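Long-range contacts in glycerol dehydrogenase (Bacillus coagulans, PDB 6CSJ), which probably oxidises glycerol and related polyols with NAD+ as cofactor and, in this doubly substituted form, has acquired D-lactate dehydrogenase activity: residues G29-I35 and E83-V89; K101-Y106 and L141-P147; I293-S298 and Y362-W366. The protein carries 2 engineered substitutions. One frame throughout, in Å; residues are numbered along the deposited sequence.

How the contacts relate
Contacts 1 and 2 belong to the nucleotide-binding half expected of an iron-containing alcohol dehydrogenase, whereas contact 3 lies in the all-helical half, on the opposite side of the chain's centre. The first two are neighbours, with centres about 15 Å apart: strand 87-92 of contact 1 runs on into helix 94-106 of contact 2, and V88 CG1 packs 3.6 Å from G104 CA. The centre of contact 3 lies about 49 Å from that of contact 1 and about 41 Å from that of contact 2, and its nearest atoms remain about 25 Å from contact 2. The catalytic cleft of this family runs between the two halves.

Contact 1 (G29-I35 and E83-V89); sequences GKKAFII and EEADVVV
Strands 32-35 and 87-89 run parallel, joined by backbone bonds from F33 N to V87 O, V89 N to F33 O and I35 N to V89 O, the last 2.7 Å long and nearly straight at 174°. They are neighbouring inner strands of the six-stranded parallel sheet of the Rossmann-like domain. Ahead of the strands, the carboxylate of D86 takes two consecutive amides: OD2 receives K30 N at 3.0 Å on its syn lone pair, and OD1 receives K31 N at 2.9 Å, also from the syn side but 26° out of the carboxylate plane. D86 N returns a bond to K31 O, so D86 holds the K30-K31 backbone through both its carboxylate and its own amide. K31, its CG anti to the backbone N and its chain bent at chi2, reaches back so that NZ gives a 2.9 Å bond to E83 O; Q60 is a weak second partner. The E83 carboxylate comes to the edge of the F33 ring, OE1 3.4 Å from CD1, with the two planes 54° apart. F33 CB rests on A85 CB, and helix 70-82 packs against the same aromatic side chain. On the other face of the sheet, A32 meets V87 CG1, while I34 and V89 lie side by side, I34 CG1 3.9 Å from V89 CB, with helix 21-28 packed on this face. Two amide donors on D86 would probably stabilise its negative charge and fix the carboxylate's rotation, while K31 NZ, 4.6 Å from E83 OE1, is likely to add a modest electrostatic attraction.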
loop_
_atom_site.group_PDB
_atom_site.type_symbol
_atom_site.label_atom_id
_atom_site.label_comp_id
_atom_site.label_asym_id
_atom_site.label_seq_id
_atom_site.Cartn_x
_atom_site.Cartn_y
_atom_site.Cartn_z
ATOM N N GLY A 29 10.604 0.326 24.254
ATOM C CA GLY A 29 11.820 -0.258 24.826
ATOM C C GLY A 29 12.967 0.715 25.078
ATOM O O GLY A 29 12.902 1.899 24.739
ATOM N N LYS A 30 14.032 0.182 25.690
ATOM C CA LYS A 30 15.212 0.967 26.057
ATOM C C LYS A 30 16.227 1.170 24.927
ATOM O O LYS A 30 17.004 2.108 24.990
ATOM C CB LYS A 30 15.885 0.318 27.269
ATOM C CG LYS A 30 15.154 0.630 28.577
ATOM C CD LYS A 30 13.844 -0.104 28.866
ATOM C CE LYS A 30 12.944 0.752 29.769
ATOM N NZ LYS A 30 12.059 -0.020 30.691
ATOM N N LYS A 31 16.211 0.298 23.923
ATOM C CA LYS A 31 17.239 0.290 22.880
ATOM C C LYS A 31 16.640 -0.008 21.497
ATOM O O LYS A 31 16.198 -1.123 21.232
ATOM C CB LYS A 31 18.306 -0.751 23.249
ATOM C CG LYS A 31 19.471 -0.893 22.276
ATOM C CD LYS A 31 20.415 0.289 22.349
ATOM C CE LYS A 31 21.455 0.237 21.231
ATOM N NZ LYS A 31 22.466 -0.838 21.396
ATOM N N ALA A 32 16.653 0.996 20.624
ATOM C CA ALA A 32 16.081 0.892 19.285
ATOM C C ALA A 32 17.114 0.463 18.250
ATOM O O ALA A 32 18.272 0.879 18.296
ATOM C CB ALA A 32 15.463 2.215 18.873
ATOM N N PHE A 33 16.676 -0.384 17.319
ATOM C CA PHE A 33 17.469 -0.803 16.173
ATOM C C PHE A 33 16.786 -0.207 14.931
ATOM O O PHE A 33 15.700 -0.634 14.554
ATOM C CB PHE A 33 17.519 -2.338 16.128
ATOM C CG PHE A 33 18.374 -2.897 15.026
ATOM C CD1 PHE A 33 19.755 -2.903 15.140
ATOM C CD2 PHE A 33 17.795 -3.455 13.886
ATOM C CE1 PHE A 33 20.552 -3.434 14.131
ATOM C CE2 PHE A 33 18.585 -3.987 12.876
ATOM C CZ PHE A 33 19.963 -3.973 12.993
ATOM N N ILE A 34 17.432 0.775 14.309
ATOM C CA ILE A 34 16.803 1.617 13.301
ATOM C C ILE A 34 17.355 1.291 11.910
ATOM O O ILE A 34 18.491 1.642 11.590
ATOM C CB ILE A 34 16.973 3.119 13.668
ATOM C CG1 ILE A 34 16.320 3.397 15.033
ATOM C CG2 ILE A 34 16.381 4.013 12.586
ATOM C CD1 ILE A 34 16.489 4.794 15.566
ATOM N N ILE A 35 16.535 0.626 11.095
ATOM C CA ILE A 35 16.930 0.139 9.778
ATOM C C ILE A 35 16.562 1.176 8.715
ATOM O O ILE A 35 15.437 1.649 8.679
ATOM C CB ILE A 35 16.229 -1.203 9.457
ATOM C CG1 ILE A 35 16.549 -2.250 10.526
ATOM C CG2 ILE A 35 16.647 -1.737 8.094
ATOM C CD1 ILE A 35 15.620 -3.453 10.495
ATOM N N GLU A 83 23.367 -6.149 19.490
ATOM C CA GLU A 83 23.254 -4.816 20.118
ATOM C C GLU A 83 22.244 -4.772 21.273
ATOM O O GLU A 83 22.027 -3.713 21.849
ATOM C CB GLU A 83 22.883 -3.766 19.065
ATOM C CG GLU A 83 23.895 -3.641 17.927
ATOM C CD GLU A 83 23.351 -2.859 16.738
ATOM O OE1 GLU A 83 22.447 -2.019 16.930
ATOM O OE2 GLU A 83 23.829 -3.076 15.604
ATOM N N GLU A 84 21.642 -5.917 21.607
ATOM C CA GLU A 84 20.609 -6.040 22.643
ATOM C C GLU A 84 19.394 -5.122 22.444
ATOM O O GLU A 84 18.826 -4.618 23.411
ATOM C CB GLU A 84 21.220 -5.868 24.034
ATOM C CG GLU A 84 22.296 -6.892 24.351
ATOM C CD GLU A 84 22.935 -6.658 25.707
ATOM O OE1 GLU A 84 22.194 -6.396 26.678
ATOM O OE2 GLU A 84 24.183 -6.756 25.826
ATOM N N ALA A 85 18.984 -4.944 21.190
ATOM C CA ALA A 85 17.817 -4.120 20.859
ATOM C C ALA A 85 16.515 -4.801 21.259
ATOM O O ALA A 85 16.342 -5.998 21.025
ATOM C CB ALA A 85 17.803 -3.798 19.377
ATOM N N ASP A 86 15.614 -4.029 21.859
ATOM C CA ASP A 86 14.269 -4.510 22.260
ATOM C C ASP A 86 13.104 -3.785 21.530
ATOM O O ASP A 86 11.944 -3.896 21.936
ATOM C CB ASP A 86 14.114 -4.414 23.789
ATOM C CG ASP A 86 14.250 -2.989 24.308
ATOM O OD1 ASP A 86 14.554 -2.066 23.509
ATOM O OD2 ASP A 86 14.062 -2.788 25.525
ATOM N N VAL A 87 13.432 -3.038 20.472
ATOM C CA VAL A 87 12.434 -2.470 19.549
ATOM C C VAL A 87 13.112 -2.194 18.203
ATOM O O VAL A 87 14.256 -1.734 18.156
ATOM C CB VAL A 87 11.746 -1.194 20.127
ATOM C CG1 VAL A 87 12.759 -0.121 20.504
ATOM C CG2 VAL A 87 10.721 -0.629 19.156
ATOM N N VAL A 88 12.418 -2.501 17.108
ATOM C CA VAL A 88 12.979 -2.320 15.764
ATOM C C VAL A 88 12.195 -1.240 15.014
ATOM O O VAL A 88 10.976 -1.144 15.139
ATOM C CB VAL A 88 13.055 -3.658 14.972
ATOM C CG1 VAL A 88 11.723 -4.399 14.981
ATOM C CG2 VAL A 88 13.544 -3.424 13.542
ATOM N N VAL A 89 12.915 -0.422 14.253
ATOM C CA VAL A 89 12.329 0.658 13.479
ATOM C C VAL A 89 12.776 0.499 12.038
ATOM O O VAL A 89 13.956 0.251 11.781
ATOM C CB VAL A 89 12.763 2.049 13.999
ATOM C CG1 VAL A 89 12.074 3.160 13.206
ATOM C CG2 VAL A 89 12.481 2.176 15.494
#

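Contact 2 (K101-Y106 and L141-P147); sequences KAVGYY and LMLPLNP
With CG anti to the backbone N (chi1 171°), the ring of Y105 is placed beside L143 and P144, while L143 has its CG anti to its own carbonyl carbon (chi1 -56°), which together with an extended chi2 (172°) sets its two methyls on different helix residues. L143 CD1 presses on K101 CB at 3.5 Å, the lysine and leucine side chains crossing at about a right angle; L143 CD2 sits 3.8 Å from Y105 CB. P144 comes across the phenol, its CD 3.5 Å from Y105 CD1, and its CG close to CE1. The contact thus lays the last turns of helix 94-106, which follows strand 87-92 of the parallel sheet, against the end of the beta hairpin 127-131/137-142 and the loop leading to strand 149-153. No hydrogen bond crosses here. L141 packs beside the helix end: its CD2 touches A102 CB at 4.2 Å and meets Y106 coming from the opposite direction, 3.7 Å from OH. Y105 CD2 stands over the centre of the Y106 ring, 4.0 Å above its plane, which packs the two tyrosines together; the Y106 hydroxyl is hydrogen-bonded to K70. The aliphatic part of K101 runs past L143 CD1 to P147, with K101 CD 4.3 Å from P147 CD. K101 is a buried residue, and its NZ is held by hydrogen bonds to the carbonyl oxygens of S125 and L127.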
loop_
_atom_site.group_PDB
_atom_site.type_symbol
_atom_site.label_atom_id
_atom_site.label_comp_id
_atom_site.label_asym_id
_atom_site.label_seq_id
_atom_site.Cartn_x
_atom_site.Cartn_y
_atom_site.Cartn_z
ATOM N N LYS A 101 9.503 -5.347 9.914
ATOM C CA LYS A 101 8.409 -6.161 10.462
ATOM C C LYS A 101 8.861 -7.611 10.661
ATOM O O LYS A 101 8.587 -8.215 11.704
ATOM C CB LYS A 101 7.177 -6.137 9.553
ATOM C CG LYS A 101 6.507 -4.785 9.342
ATOM C CD LYS A 101 5.250 -4.926 8.503
ATOM C CE LYS A 101 5.067 -3.769 7.541
ATOM N NZ LYS A 101 3.907 -3.988 6.618
ATOM N N ALA A 102 9.545 -8.151 9.652
ATOM C CA ALA A 102 10.141 -9.494 9.721
ATOM C C ALA A 102 11.129 -9.633 10.893
ATOM O O ALA A 102 11.051 -10.602 11.661
ATOM C CB ALA A 102 10.832 -9.843 8.403
ATOM N N VAL A 103 12.024 -8.651 11.044
ATOM C CA VAL A 103 12.989 -8.638 12.159
ATOM C C VAL A 103 12.277 -8.633 13.513
ATOM O O VAL A 103 12.691 -9.344 14.427
ATOM C CB VAL A 103 13.999 -7.460 12.057
ATOM C CG1 VAL A 103 14.802 -7.281 13.338
ATOM C CG2 VAL A 103 14.958 -7.684 10.896
ATOM N N GLY A 104 11.214 -7.847 13.644
ATOM C CA GLY A 104 10.453 -7.809 14.891
ATOM C C GLY A 104 9.770 -9.121 15.195
ATOM O O GLY A 104 9.697 -9.536 16.353
ATOM N N TYR A 105 9.270 -9.769 14.147
ATOM C CA TYR A 105 8.655 -11.098 14.253
ATOM C C TYR A 105 9.665 -12.164 14.706
ATOM O O TYR A 105 9.430 -12.850 15.707
ATOM C CB TYR A 105 8.010 -11.490 12.912
ATOM C CG TYR A 105 7.528 -12.921 12.850
ATOM C CD1 TYR A 105 6.612 -13.410 13.792
ATOM C CD2 TYR A 105 7.970 -13.781 11.847
ATOM C CE1 TYR A 105 6.180 -14.724 13.750
ATOM C CE2 TYR A 105 7.549 -15.100 11.800
ATOM C CZ TYR A 105 6.660 -15.568 12.753
ATOM O OH TYR A 105 6.231 -16.870 12.708
ATOM N N TYR A 106 10.779 -12.278 13.988
ATOM C CA TYR A 106 11.814 -13.287 14.312
ATOM C C TYR A 106 12.480 -13.075 15.691
ATOM O O TYR A 106 12.611 -14.033 16.447
ATOM C CB TYR A 106 12.872 -13.405 13.186
ATOM C CG TYR A 106 12.325 -14.020 11.898
ATOM C CD1 TYR A 106 11.813 -15.317 11.875
ATOM C CD2 TYR A 106 12.320 -13.301 10.704
ATOM C CE1 TYR A 106 11.304 -15.876 10.703
ATOM C CE2 TYR A 106 11.814 -13.850 9.525
ATOM C CZ TYR A 106 11.302 -15.136 9.537
ATOM O OH TYR A 106 10.805 -15.683 8.379
ATOM N N LEU A 141 5.084 -13.475 3.740
ATOM C CA LEU A 141 5.221 -13.798 5.162
ATOM C C LEU A 141 4.088 -13.106 5.941
ATOM O O LEU A 141 4.104 -11.894 6.111
ATOM C CB LEU A 141 6.595 -13.371 5.671
ATOM C CG LEU A 141 6.927 -13.592 7.156
ATOM C CD1 LEU A 141 6.784 -15.051 7.562
ATOM C CD2 LEU A 141 8.311 -13.048 7.510
ATOM N N MET A 142 3.122 -13.903 6.403
ATOM C CA MET A 142 1.978 -13.444 7.187
ATOM C C MET A 142 2.450 -13.295 8.617
ATOM O O MET A 142 2.976 -14.240 9.182
ATOM C CB MET A 142 0.809 -14.448 7.169
ATOM C CG MET A 142 0.436 -15.029 5.818
ATOM S SD MET A 142 -0.227 -13.836 4.643
ATOM C CE MET A 142 -0.590 -14.914 3.267
ATOM N N LEU A 143 2.254 -12.119 9.207
ATOM C CA LEU A 143 2.712 -11.861 10.562
ATOM C C LEU A 143 1.566 -12.062 11.534
ATOM O O LEU A 143 0.422 -11.854 11.157
ATOM C CB LEU A 143 3.274 -10.450 10.662
ATOM C CG LEU A 143 4.397 -10.188 9.667
ATOM C CD1 LEU A 143 4.762 -8.721 9.683
ATOM C CD2 LEU A 143 5.613 -11.058 9.989
ATOM N N PRO A 144 1.863 -12.483 12.777
ATOM C CA PRO A 144 0.798 -12.623 13.784
ATOM C C PRO A 144 0.136 -11.303 14.183
ATOM O O PRO A 144 -1.033 -11.297 14.578
ATOM C CB PRO A 144 1.532 -13.209 15.006
ATOM C CG PRO A 144 2.820 -13.718 14.497
ATOM C CD PRO A 144 3.180 -12.908 13.294
ATOM N N LEU A 145 0.890 -10.206 14.105
ATOM C CA LEU A 145 0.404 -8.890 14.505
ATOM C C LEU A 145 0.738 -7.823 13.459
ATOM O O LEU A 145 1.769 -7.887 12.787
ATOM C CB LEU A 145 1.023 -8.494 15.849
ATOM C CG LEU A 145 0.740 -9.390 17.064
ATOM C CD1 LEU A 145 1.557 -8.902 18.253
ATOM C CD2 LEU A 145 -0.737 -9.437 17.444
ATOM N N ASN A 146 -0.148 -6.837 13.331
ATOM C CA ASN A 146 0.168 -5.619 12.605
ATOM C C ASN A 146 1.276 -4.893 13.354
ATOM O O ASN A 146 1.353 -5.001 14.570
ATOM C CB ASN A 146 -1.048 -4.702 12.498
ATOM C CG ASN A 146 -2.175 -5.292 11.667
ATOM O OD1 ASN A 146 -2.894 -6.169 12.126
ATOM N ND2 ASN A 146 -2.343 -4.794 10.452
ATOM N N PRO A 147 2.133 -4.140 12.641
ATOM C CA PRO A 147 3.220 -3.422 13.312
ATOM C C PRO A 147 2.710 -2.597 14.482
ATOM O O PRO A 147 1.612 -2.033 14.403
ATOM C CB PRO A 147 3.772 -2.495 12.220
ATOM C CG PRO A 147 2.766 -2.531 11.098
ATOM C CD PRO A 147 2.121 -3.875 11.187
#

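Contact 3 (I293-S298 and Y362-W366); sequences IEEVVS and YKEKW
In the helical domain, the last turn of helix 345-365 and the chain's C-terminal residue pack against the middle of helix 290-303. Y362 and W366, one turn apart, both face that helix, and Y362 CD1 lies 3.5 Å above one face of the indole, offset toward its rim. The tyrosine ring crosses the E294 side chain at about a right angle: E294 CG passes 3.4 Å from Y362 CZ, and OE2 accepts a weak 2.8 Å hydrogen bond from Y362 OH, with ring and carboxylate planes 65° apart. K290, a turn earlier, makes a long, weak ion pair with the same oxygen. V297 CG1, anti to the backbone N (chi1 175°), touches both aromatic side chains, 3.8 Å from Y362 CB and more loosely at W366 CZ3. Helix 271-285 backs V297 through L280. A leucine in place of Y362 would probably leave E294 OE2 without its phenolic donor and deprive the indole face of the aromatic carbon CD1 that lies over it. The six-membered ring of W366 meets helix 290-303 edge-on at the backbone, CH2 lying 3.7 Å from E294 O, while CZ3 is 3.9 Å from S298 CB.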
loop_
_atom_site.group_PDB
_atom_site.type_symbol
_atom_site.label_atom_id
_atom_site.label_comp_id
_atom_site.label_asym_id
_atom_site.label_seq_id
_atom_site.Cartn_x
_atom_site.Cartn_y
_atom_site.Cartn_z
ATOM N N ILE A 293 -18.905 4.844 -12.374
ATOM C CA ILE A 293 -17.762 4.735 -13.308
ATOM C C ILE A 293 -17.237 6.117 -13.718
ATOM O O ILE A 293 -16.030 6.357 -13.724
ATOM C CB ILE A 293 -18.128 3.894 -14.557
ATOM C CG1 ILE A 293 -18.324 2.426 -14.157
ATOM C CG2 ILE A 293 -17.062 3.997 -15.651
ATOM C CD1 ILE A 293 -19.072 1.608 -15.194
ATOM N N GLU A 294 -18.150 7.010 -14.065
ATOM C CA GLU A 294 -17.785 8.373 -14.467
ATOM C C GLU A 294 -17.082 9.127 -13.337
ATOM O O GLU A 294 -16.113 9.837 -13.602
ATOM C CB GLU A 294 -19.005 9.160 -14.959
ATOM C CG GLU A 294 -19.444 8.773 -16.357
ATOM C CD GLU A 294 -20.735 9.433 -16.816
ATOM O OE1 GLU A 294 -21.130 10.472 -16.245
ATOM O OE2 GLU A 294 -21.344 8.911 -17.769
ATOM N N GLU A 295 -17.555 8.970 -12.100
ATOM C CA GLU A 295 -16.908 9.605 -10.953
ATOM C C GLU A 295 -15.457 9.107 -10.765
ATOM O O GLU A 295 -14.566 9.912 -10.503
ATOM C CB GLU A 295 -17.732 9.403 -9.676
ATOM C CG GLU A 295 -17.127 10.042 -8.439
ATOM C CD GLU A 295 -18.061 10.056 -7.254
ATOM O OE1 GLU A 295 -18.857 11.016 -7.145
ATOM O OE2 GLU A 295 -18.001 9.124 -6.421
ATOM N N VAL A 296 -15.230 7.800 -10.927
ATOM C CA VAL A 296 -13.885 7.219 -10.822
ATOM C C VAL A 296 -12.973 7.661 -11.969
ATOM O O VAL A 296 -11.829 8.061 -11.734
ATOM C CB VAL A 296 -13.934 5.664 -10.751
ATOM C CG1 VAL A 296 -12.545 5.050 -10.909
ATOM C CG2 VAL A 296 -14.549 5.232 -9.424
ATOM N N VAL A 297 -13.464 7.576 -13.200
ATOM C CA VAL A 297 -12.648 7.931 -14.362
ATOM C C VAL A 297 -12.289 9.417 -14.307
ATOM O O VAL A 297 -11.153 9.794 -14.595
ATOM C CB VAL A 297 -13.350 7.595 -15.694
ATOM C CG1 VAL A 297 -12.536 8.095 -16.890
ATOM C CG2 VAL A 297 -13.578 6.085 -15.810
ATOM N N SER A 298 -13.267 10.243 -13.914
ATOM C CA SER A 298 -13.087 11.688 -13.786
ATOM C C SER A 298 -12.019 12.033 -12.739
ATOM O O SER A 298 -11.109 12.829 -13.003
ATOM C CB SER A 298 -14.411 12.361 -13.425
ATOM O OG SER A 298 -14.256 13.766 -13.287
ATOM N N TYR A 362 -14.066 7.980 -22.476
ATOM C CA TYR A 362 -14.182 9.187 -21.638
ATOM C C TYR A 362 -13.028 10.186 -21.807
ATOM O O TYR A 362 -13.252 11.392 -21.744
ATOM C CB TYR A 362 -14.409 8.819 -20.162
ATOM C CG TYR A 362 -15.830 8.362 -19.893
ATOM C CD1 TYR A 362 -16.902 9.246 -20.024
ATOM C CD2 TYR A 362 -16.105 7.050 -19.504
ATOM C CE1 TYR A 362 -18.208 8.839 -19.784
ATOM C CE2 TYR A 362 -17.412 6.635 -19.256
ATOM C CZ TYR A 362 -18.452 7.525 -19.396
ATOM O OH TYR A 362 -19.733 7.122 -19.159
ATOM N N LYS A 363 -11.811 9.697 -22.038
ATOM C CA LYS A 363 -10.690 10.574 -22.425
ATOM C C LYS A 363 -10.987 11.400 -23.680
ATOM O O LYS A 363 -10.697 12.589 -23.725
ATOM C CB LYS A 363 -9.408 9.787 -22.641
ATOM C CG LYS A 363 -8.642 9.544 -21.343
ATOM C CD LYS A 363 -7.456 8.612 -21.561
ATOM C CE LYS A 363 -6.398 9.119 -22.509
ATOM N NZ LYS A 363 -5.299 8.128 -22.424
ATOM N N GLU A 364 -11.568 10.762 -24.690
ATOM C CA GLU A 364 -11.889 11.439 -25.950
ATOM C C GLU A 364 -13.070 12.394 -25.773
ATOM O O GLU A 364 -13.064 13.481 -26.320
ATOM C CB GLU A 364 -12.181 10.410 -27.058
ATOM C CG GLU A 364 -11.561 10.700 -28.413
ATOM C CD GLU A 364 -11.152 9.429 -29.167
ATOM O OE1 GLU A 364 -12.028 8.603 -29.499
ATOM O OE2 GLU A 364 -9.942 9.260 -29.410
ATOM N N LYS A 365 -14.069 11.985 -24.997
ATOM C CA LYS A 365 -15.265 12.797 -24.769
ATOM C C LYS A 365 -15.044 14.013 -23.855
ATOM O O LYS A 365 -15.782 14.986 -23.985
ATOM C CB LYS A 365 -16.406 11.923 -24.221
ATOM C CG LYS A 365 -17.742 12.633 -24.074
ATOM C CD LYS A 365 -18.879 11.675 -23.820
ATOM C CE LYS A 365 -20.200 12.407 -23.737
ATOM N NZ LYS A 365 -20.437 12.956 -22.374
ATOM N N TRP A 366 -14.051 13.976 -22.954
ATOM C CA TRP A 366 -13.818 15.065 -21.979
ATOM C C TRP A 366 -12.566 15.935 -22.240
ATOM O O TRP A 366 -11.872 15.823 -23.253
ATOM C CB TRP A 366 -13.760 14.476 -20.565
ATOM C CG TRP A 366 -15.083 13.954 -20.038
ATOM C CD1 TRP A 366 -16.333 14.310 -20.459
ATOM C CD2 TRP A 366 -15.275 13.029 -18.952
ATOM N NE1 TRP A 366 -17.287 13.660 -19.714
ATOM C CE2 TRP A 366 -16.668 12.873 -18.779
ATOM C CE3 TRP A 366 -14.409 12.317 -18.121
ATOM C CZ2 TRP A 366 -17.223 12.015 -17.818
ATOM C CZ3 TRP A 366 -14.970 11.463 -17.138
ATOM C CH2 TRP A 366 -16.367 11.320 -17.010
ATOM O OXT TRP A 366 -12.250 16.816 -21.446
#